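Local coordinates for DNA mismatch repair protein MutL (Aquifex aeolicus, PDB 6LZI), which binds ADP in its N-terminal Bergerat-fold ATPase domain and acts in DNA mismatch repair, probably by using ATP binding and hydrolysis to control its endonuclease activity, at residues 95-103 / 114-122; 165-174 / 234-243. All coordinates share one frame; numbering follows the deposited sequence.

Interaction 1 of 2, residues 95-103 / 114-122; sequences ISSVSKFKL and KEIEVEAGN
Phe-101 and Leu-103 bond to Val-118 and Ile-116 as hydrogen-bonded pairs of an antiparallel beta hairpin in the sheet of the Bergerat ATPase fold. The strand axes run at 168° and approach to 4.7 Å. Each pair exchanges two backbone bonds, the shortest being Phe-101 N to Val-118 O at 2.7 Å. The nearly straight bond from Ala-120 N to Ser-99 O (2.9 Å) extends the pairing into a type I' turn, Glu-119 to Asn-122, where Gly-121 N gives a weak bond to Ser-96 O.

Phe-101, Leu-103, Ile-116 and Val-118 share the buried face. Phe-101 CG lies anti to the backbone N (chi1 176°), which sets its ring alongside Val-118, CD1 being 4.2 Å from Val-118 CB. Ser-96 CB sits over one ring face, offset toward the rim, and also touches Val-118 CG1 at 3.8 Å.

On the other face Lys-102 and Glu-117 run side by side; Glu-117 OE1 forms a salt bridge with Arg-127 of the adjoining strand, and Glu-115 OE1 one with Arg-104. Lys-100 NZ reaches Glu-119 OE2 in a long salt bridge of 3.8 Å. At the turn, a water 2.7 Å from Ser-97 O donates to it and to Ala-120 O.

Interaction 2 of 2, residues 165-174 / 234-243; sequences ELIKEYALTN and YVFINKRPIQ
Leu-172 and Thr-173, near the C-terminal end of helix 156-173, pack on Phe-236 in a helix-on-sheet contact between this helix, which precedes strand 178-183 of the ATPase sheet, and the second, five-stranded sheet, in the region matched to the MutL family's S5-like domain. The axes of helix 165-173 and strand 234-237 cross at -52°, 10.5 Å apart at their closest, and the side chains span that separation.

Thr-173 can be followed outward. Its CB lies 4.0 Å from Lys-239 CG. From there CG2, anti to the carbonyl carbon, is directed over one face of the Phe-236 ring: it stands 3.9 Å from the centroid and 30° off the ring normal, a CH-pi contact. The other branch, OG1, turns to the Lys-239 amine, with NZ at 3.8 Å, too long for a bond.

The Leu-172 side chain crosses that of Phe-236 at about a right angle, its CB 3.7 Å from Phe-236 CZ, and its other neighbours include Val-200 and Phe-204 of helix 196-204. The Tyr-264 ring meets the Phe-236 ring, and its OH bonds Leu-172 O, so one residue of the central strand touches both partners.

Glu-169, extended beyond CG, crosses Pro-241 at about a right angle, with the carboxylate carbon CD 3.2 Å from Pro-241 CG. At the N-terminal end of the contact, Glu-165 bends at chi2 to bring its carboxylate to the Tyr-234 ring edge, where Tyr-234 OH donates to the syn side of Glu-165 OE2 at 3.2 Å, 25° out of the carboxylate plane.

How the interactions relate
Interaction 1 and interaction 2 follow one another along the chain, with centres 29 Å apart and nearest atoms about 11 Å apart, so they do not touch. The first builds part of the ATPase sheet and the second joins a helix to the other sheet. Their relation to the nucleotide differs: the side chain of Leu-103 in interaction 1 is about 5 Å from the bound ADP, whereas that of Asn-174 in interaction 2 is about 13 Å away. Helix 16-29 gives Asn-26 and Ser-27 to the ADP pocket and, through Lys-21 and Val-24, packs on the Tyr-170 side of helix 156-173, while Leu-172 and Thr-173 of that helix meet the second sheet.

Interaction 1 of 2, residues 95-103 / 114-122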
# COMPACT_ATOMS: atom_id res chain seq x y z
N ILE A 95 8.82 8.59 -11.14
CA ILE A 95 7.40 8.54 -11.54
C ILE A 95 7.04 9.70 -12.45
O ILE A 95 6.34 9.53 -13.46
CB ILE A 95 6.49 8.54 -10.29
CG1 ILE A 95 6.67 7.23 -9.49
CG2 ILE A 95 4.96 8.72 -10.66
CD1 ILE A 95 5.99 7.26 -8.12
N SER A 96 7.52 10.89 -12.15
CA SER A 96 7.12 12.05 -12.96
C SER A 96 7.75 12.03 -14.34
O SER A 96 7.23 12.66 -15.27
CB SER A 96 7.51 13.31 -12.23
OG SER A 96 8.95 13.45 -12.20
N SER A 97 8.83 11.29 -14.49
CA SER A 97 9.48 11.33 -15.79
C SER A 97 8.84 10.38 -16.81
O SER A 97 9.30 10.29 -17.97
CB SER A 97 10.96 11.04 -15.58
OG SER A 97 11.19 9.74 -15.14
N VAL A 98 7.76 9.71 -16.43
CA VAL A 98 7.20 8.60 -17.18
C VAL A 98 5.68 8.78 -17.14
O VAL A 98 4.91 7.86 -17.35
CB VAL A 98 7.81 7.32 -16.56
CG1 VAL A 98 7.05 6.61 -15.45
CG2 VAL A 98 8.75 6.59 -17.45
N SER A 99 5.24 10.00 -16.81
CA SER A 99 3.83 10.29 -16.67
C SER A 99 3.61 11.78 -16.83
O SER A 99 4.55 12.59 -16.87
CB SER A 99 3.24 9.88 -15.30
OG SER A 99 3.82 10.59 -14.23
N LYS A 100 2.35 12.10 -16.88
CA LYS A 100 1.78 13.44 -16.71
C LYS A 100 1.38 13.57 -15.24
O LYS A 100 0.38 13.00 -14.79
CB LYS A 100 0.59 13.66 -17.64
CG LYS A 100 0.87 13.74 -19.20
CD LYS A 100 -0.40 13.42 -20.00
CE LYS A 100 -0.35 13.80 -21.49
NZ LYS A 100 1.03 13.73 -22.03
N PHE A 101 2.18 14.32 -14.51
CA PHE A 101 2.32 14.17 -13.06
C PHE A 101 1.87 15.46 -12.40
O PHE A 101 2.38 16.54 -12.73
CB PHE A 101 3.80 13.87 -12.75
CG PHE A 101 4.12 13.79 -11.28
CD1 PHE A 101 4.53 14.93 -10.60
CD2 PHE A 101 4.19 12.55 -10.62
CE1 PHE A 101 4.85 14.84 -9.23
CE2 PHE A 101 4.50 12.48 -9.26
CZ PHE A 101 4.85 13.60 -8.59
N LYS A 102 0.95 15.38 -11.44
CA LYS A 102 0.74 16.53 -10.58
C LYS A 102 0.99 16.16 -9.13
O LYS A 102 0.60 15.10 -8.68
CB LYS A 102 -0.69 17.10 -10.71
CG LYS A 102 -0.97 17.85 -11.99
CD LYS A 102 -2.31 18.53 -11.95
CE LYS A 102 -2.69 19.05 -13.36
NZ LYS A 102 -4.18 19.12 -13.44
N LEU A 103 1.58 17.05 -8.37
CA LEU A 103 1.61 16.83 -6.92
C LEU A 103 1.14 18.11 -6.26
O LEU A 103 1.67 19.17 -6.54
CB LEU A 103 3.01 16.52 -6.43
CG LEU A 103 3.30 16.38 -4.90
CD1 LEU A 103 4.43 15.32 -4.59
CD2 LEU A 103 3.72 17.65 -4.27
N LYS A 114 0.41 24.10 -2.39
CA LYS A 114 1.10 24.39 -3.62
C LYS A 114 1.08 23.16 -4.52
O LYS A 114 1.22 22.01 -4.06
CB LYS A 114 2.56 24.87 -3.30
CG LYS A 114 3.48 24.92 -4.52
CD LYS A 114 4.79 25.62 -4.26
CE LYS A 114 4.62 26.86 -3.41
NZ LYS A 114 3.80 28.02 -3.94
N GLU A 115 1.00 23.39 -5.81
CA GLU A 115 0.87 22.29 -6.76
C GLU A 115 1.95 22.41 -7.83
O GLU A 115 2.20 23.49 -8.33
CB GLU A 115 -0.52 22.34 -7.40
CG GLU A 115 -0.60 21.35 -8.54
CD GLU A 115 -1.93 21.31 -9.17
OE1 GLU A 115 -2.89 21.04 -8.46
OE2 GLU A 115 -2.02 21.59 -10.38
N ILE A 116 2.62 21.31 -8.14
CA ILE A 116 3.63 21.31 -9.20
C ILE A 116 3.16 20.34 -10.27
O ILE A 116 2.55 19.30 -9.98
CB ILE A 116 5.02 20.92 -8.66
CG1 ILE A 116 6.07 20.99 -9.77
CG2 ILE A 116 5.03 19.52 -8.05
CD1 ILE A 116 7.47 21.34 -9.29
N GLU A 117 3.37 20.70 -11.51
CA GLU A 117 2.92 19.89 -12.62
C GLU A 117 4.12 19.55 -13.51
O GLU A 117 4.99 20.40 -13.76
CB GLU A 117 1.81 20.58 -13.43
CG GLU A 117 1.35 19.71 -14.59
CD GLU A 117 0.15 20.29 -15.35
OE1 GLU A 117 -0.08 21.49 -15.21
OE2 GLU A 117 -0.54 19.55 -16.07
N VAL A 118 4.22 18.29 -13.90
CA VAL A 118 5.40 17.82 -14.61
C VAL A 118 4.91 16.91 -15.72
O VAL A 118 3.96 16.15 -15.53
CB VAL A 118 6.39 17.07 -13.69
CG1 VAL A 118 7.47 16.37 -14.47
CG2 VAL A 118 6.99 18.02 -12.65
N GLU A 119 5.57 16.95 -16.87
CA GLU A 119 5.30 15.99 -17.91
C GLU A 119 6.61 15.35 -18.31
O GLU A 119 7.52 16.04 -18.79
CB GLU A 119 4.65 16.66 -19.11
CG GLU A 119 4.15 15.69 -20.13
CD GLU A 119 3.91 16.36 -21.46
OE1 GLU A 119 4.79 16.25 -22.35
OE2 GLU A 119 2.85 17.02 -21.58
N ALA A 120 6.70 14.03 -18.15
CA ALA A 120 7.89 13.30 -18.56
C ALA A 120 9.17 14.00 -18.11
O ALA A 120 10.14 14.14 -18.87
CB ALA A 120 7.85 13.08 -20.06
N GLY A 121 9.17 14.45 -16.87
CA GLY A 121 10.33 15.04 -16.24
C GLY A 121 10.45 16.53 -16.43
O GLY A 121 11.19 17.18 -15.68
N ASN A 122 9.72 17.11 -17.37
CA ASN A 122 9.81 18.54 -17.64
C ASN A 122 8.76 19.32 -16.85
O ASN A 122 7.55 19.14 -17.06
CB ASN A 122 9.63 18.79 -19.14
CG ASN A 122 10.62 17.98 -19.95
OD1 ASN A 122 11.82 17.92 -19.63
ND2 ASN A 122 10.13 17.33 -21.00
O HOH W 1 11.38 11.25 -19.31
O HOH W 2 -4.70 21.10 -11.65

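Interaction 2 of 2, residues 165-174 / 234-243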
# COMPACT_ATOMS: atom_id res chain seq x y z
N GLU A 165 -4.41 -6.07 -4.11
CA GLU A 165 -3.55 -6.86 -3.21
C GLU A 165 -2.53 -6.00 -2.47
O GLU A 165 -2.28 -6.20 -1.28
CB GLU A 165 -2.79 -7.95 -3.99
CG GLU A 165 -3.62 -9.21 -4.32
CD GLU A 165 -4.39 -9.72 -3.10
OE1 GLU A 165 -5.65 -9.69 -3.11
OE2 GLU A 165 -3.73 -10.09 -2.10
N LEU A 166 -1.88 -5.07 -3.17
CA LEU A 166 -0.94 -4.15 -2.52
C LEU A 166 -1.60 -3.36 -1.40
O LEU A 166 -1.00 -3.18 -0.34
CB LEU A 166 -0.34 -3.19 -3.55
CG LEU A 166 0.60 -2.14 -2.95
CD1 LEU A 166 1.95 -2.82 -2.57
CD2 LEU A 166 0.80 -0.92 -3.88
N ILE A 167 -2.79 -2.81 -1.64
CA ILE A 167 -3.41 -1.99 -0.57
C ILE A 167 -3.81 -2.88 0.61
O ILE A 167 -3.65 -2.49 1.77
CB ILE A 167 -4.61 -1.19 -1.09
CG1 ILE A 167 -4.18 -0.26 -2.23
CG2 ILE A 167 -5.25 -0.45 0.13
CD1 ILE A 167 -3.06 0.75 -1.86
N LYS A 168 -4.25 -4.11 0.33
CA LYS A 168 -4.51 -5.05 1.42
C LYS A 168 -3.25 -5.28 2.23
O LYS A 168 -3.31 -5.33 3.47
CB LYS A 168 -5.06 -6.38 0.89
CG LYS A 168 -6.48 -6.22 0.38
CD LYS A 168 -6.99 -7.53 -0.24
CE LYS A 168 -8.44 -7.25 -0.77
NZ LYS A 168 -9.16 -8.52 -1.08
N GLU A 169 -2.12 -5.39 1.55
CA GLU A 169 -0.86 -5.67 2.24
C GLU A 169 -0.45 -4.53 3.15
O GLU A 169 -0.02 -4.76 4.29
CB GLU A 169 0.18 -5.95 1.18
CG GLU A 169 1.62 -6.08 1.58
CD GLU A 169 2.43 -6.48 0.35
OE1 GLU A 169 3.09 -5.59 -0.23
OE2 GLU A 169 2.33 -7.67 -0.04
N TYR A 170 -0.57 -3.30 2.67
CA TYR A 170 -0.35 -2.15 3.55
C TYR A 170 -1.41 -2.07 4.66
O TYR A 170 -1.13 -1.67 5.80
CB TYR A 170 -0.45 -0.87 2.71
CG TYR A 170 0.78 -0.54 1.93
CD1 TYR A 170 1.90 -0.18 2.57
CD2 TYR A 170 0.76 -0.51 0.54
CE1 TYR A 170 3.01 0.18 1.89
CE2 TYR A 170 1.91 -0.15 -0.18
CZ TYR A 170 3.03 0.18 0.53
OH TYR A 170 4.19 0.60 -0.09
N ALA A 171 -2.64 -2.40 4.33
CA ALA A 171 -3.60 -2.33 5.42
C ALA A 171 -3.32 -3.36 6.51
O ALA A 171 -3.60 -3.11 7.70
CB ALA A 171 -5.04 -2.57 4.98
N LEU A 172 -2.78 -4.51 6.11
CA LEU A 172 -2.51 -5.52 7.13
C LEU A 172 -1.39 -5.15 8.10
O LEU A 172 -1.35 -5.73 9.20
CB LEU A 172 -2.20 -6.85 6.46
CG LEU A 172 -3.47 -7.56 5.89
CD1 LEU A 172 -3.12 -8.67 4.84
CD2 LEU A 172 -4.43 -8.14 6.93
N THR A 173 -0.48 -4.23 7.76
CA THR A 173 0.56 -3.82 8.69
C THR A 173 0.35 -2.43 9.23
O THR A 173 1.21 -1.91 9.92
CB THR A 173 1.93 -3.87 8.02
OG1 THR A 173 1.90 -3.19 6.76
CG2 THR A 173 2.23 -5.33 7.78
N ASN A 174 -0.76 -1.80 8.89
CA ASN A 174 -1.04 -0.45 9.33
C ASN A 174 -2.45 -0.36 9.84
O ASN A 174 -3.29 0.30 9.23
CB ASN A 174 -0.80 0.51 8.17
CG ASN A 174 0.66 0.66 7.86
OD1 ASN A 174 1.37 1.40 8.55
ND2 ASN A 174 1.14 -0.07 6.81
N TYR A 234 -0.02 -15.42 4.17
CA TYR A 234 0.65 -14.14 4.24
C TYR A 234 1.69 -14.13 5.35
O TYR A 234 1.47 -14.69 6.43
CB TYR A 234 -0.37 -13.02 4.48
CG TYR A 234 -1.34 -12.83 3.34
CD1 TYR A 234 -2.40 -13.69 3.17
CD2 TYR A 234 -1.16 -11.81 2.41
CE1 TYR A 234 -3.27 -13.53 2.11
CE2 TYR A 234 -2.04 -11.63 1.36
CZ TYR A 234 -3.08 -12.51 1.21
OH TYR A 234 -3.95 -12.34 0.17
N VAL A 235 2.82 -13.51 5.07
CA VAL A 235 3.94 -13.49 6.00
C VAL A 235 4.52 -12.09 6.04
O VAL A 235 4.92 -11.53 5.00
CB VAL A 235 5.05 -14.47 5.60
CG1 VAL A 235 6.16 -14.37 6.62
CG2 VAL A 235 4.52 -15.89 5.48
N PHE A 236 4.63 -11.54 7.23
CA PHE A 236 5.22 -10.22 7.43
C PHE A 236 6.35 -10.43 8.41
O PHE A 236 6.11 -10.89 9.53
CB PHE A 236 4.19 -9.21 7.98
CG PHE A 236 3.01 -9.03 7.07
CD1 PHE A 236 3.06 -8.13 6.01
CD2 PHE A 236 1.86 -9.77 7.27
CE1 PHE A 236 2.00 -7.97 5.13
CE2 PHE A 236 0.74 -9.61 6.38
CZ PHE A 236 0.82 -8.69 5.34
N ILE A 237 7.58 -10.16 7.98
CA ILE A 237 8.74 -10.25 8.86
C ILE A 237 9.19 -8.83 9.18
O ILE A 237 9.58 -8.07 8.28
CB ILE A 237 9.86 -11.10 8.25
CG1 ILE A 237 9.32 -12.52 7.98
CG2 ILE A 237 11.00 -11.19 9.23
CD1 ILE A 237 10.37 -13.62 7.88
N ASN A 238 9.11 -8.48 10.46
CA ASN A 238 9.42 -7.16 10.98
C ASN A 238 8.71 -6.11 10.14
O ASN A 238 9.32 -5.23 9.52
CB ASN A 238 10.93 -6.91 11.03
CG ASN A 238 11.67 -8.01 11.74
OD1 ASN A 238 11.10 -9.04 12.09
ND2 ASN A 238 12.97 -7.82 11.94
N LYS A 239 7.39 -6.28 10.06
CA LYS A 239 6.45 -5.36 9.44
C LYS A 239 6.59 -5.28 7.92
O LYS A 239 5.95 -4.44 7.30
CB LYS A 239 6.55 -3.96 10.08
CG LYS A 239 5.33 -3.04 9.87
CD LYS A 239 5.64 -1.59 10.28
CE LYS A 239 4.66 -0.58 9.68
NZ LYS A 239 4.42 -0.78 8.21
N ARG A 240 7.38 -6.16 7.29
CA ARG A 240 7.46 -6.07 5.84
C ARG A 240 6.90 -7.32 5.18
O ARG A 240 7.11 -8.43 5.69
CB ARG A 240 8.92 -5.87 5.38
CG ARG A 240 9.64 -4.76 6.11
CD ARG A 240 11.14 -4.78 5.82
NE ARG A 240 11.92 -4.56 7.04
CZ ARG A 240 13.20 -4.18 7.07
NH1 ARG A 240 13.86 -3.98 5.93
NH2 ARG A 240 13.82 -4.01 8.23
N PRO A 241 6.24 -7.20 4.03
CA PRO A 241 5.63 -8.38 3.39
C PRO A 241 6.68 -9.27 2.72
O PRO A 241 7.44 -8.83 1.86
CB PRO A 241 4.67 -7.78 2.37
CG PRO A 241 4.80 -6.28 2.54
CD PRO A 241 6.02 -5.97 3.25
N ILE A 242 6.66 -10.56 3.08
CA ILE A 242 7.58 -11.57 2.57
C ILE A 242 6.83 -12.46 1.59
O ILE A 242 5.75 -12.98 1.92
CB ILE A 242 8.14 -12.40 3.74
CG1 ILE A 242 8.93 -11.51 4.68
CG2 ILE A 242 8.99 -13.57 3.26
CD1 ILE A 242 10.08 -10.81 4.01
N GLN A 243 7.40 -12.67 0.40
CA GLN A 243 6.79 -13.55 -0.59
C GLN A 243 7.45 -14.94 -0.67
O GLN A 243 7.05 -15.75 -1.51
CB GLN A 243 6.82 -12.88 -1.97
CG GLN A 243 5.80 -11.78 -2.14
CD GLN A 243 4.37 -12.27 -1.97
OE1 GLN A 243 3.66 -11.84 -1.05
NE2 GLN A 243 3.94 -13.18 -2.85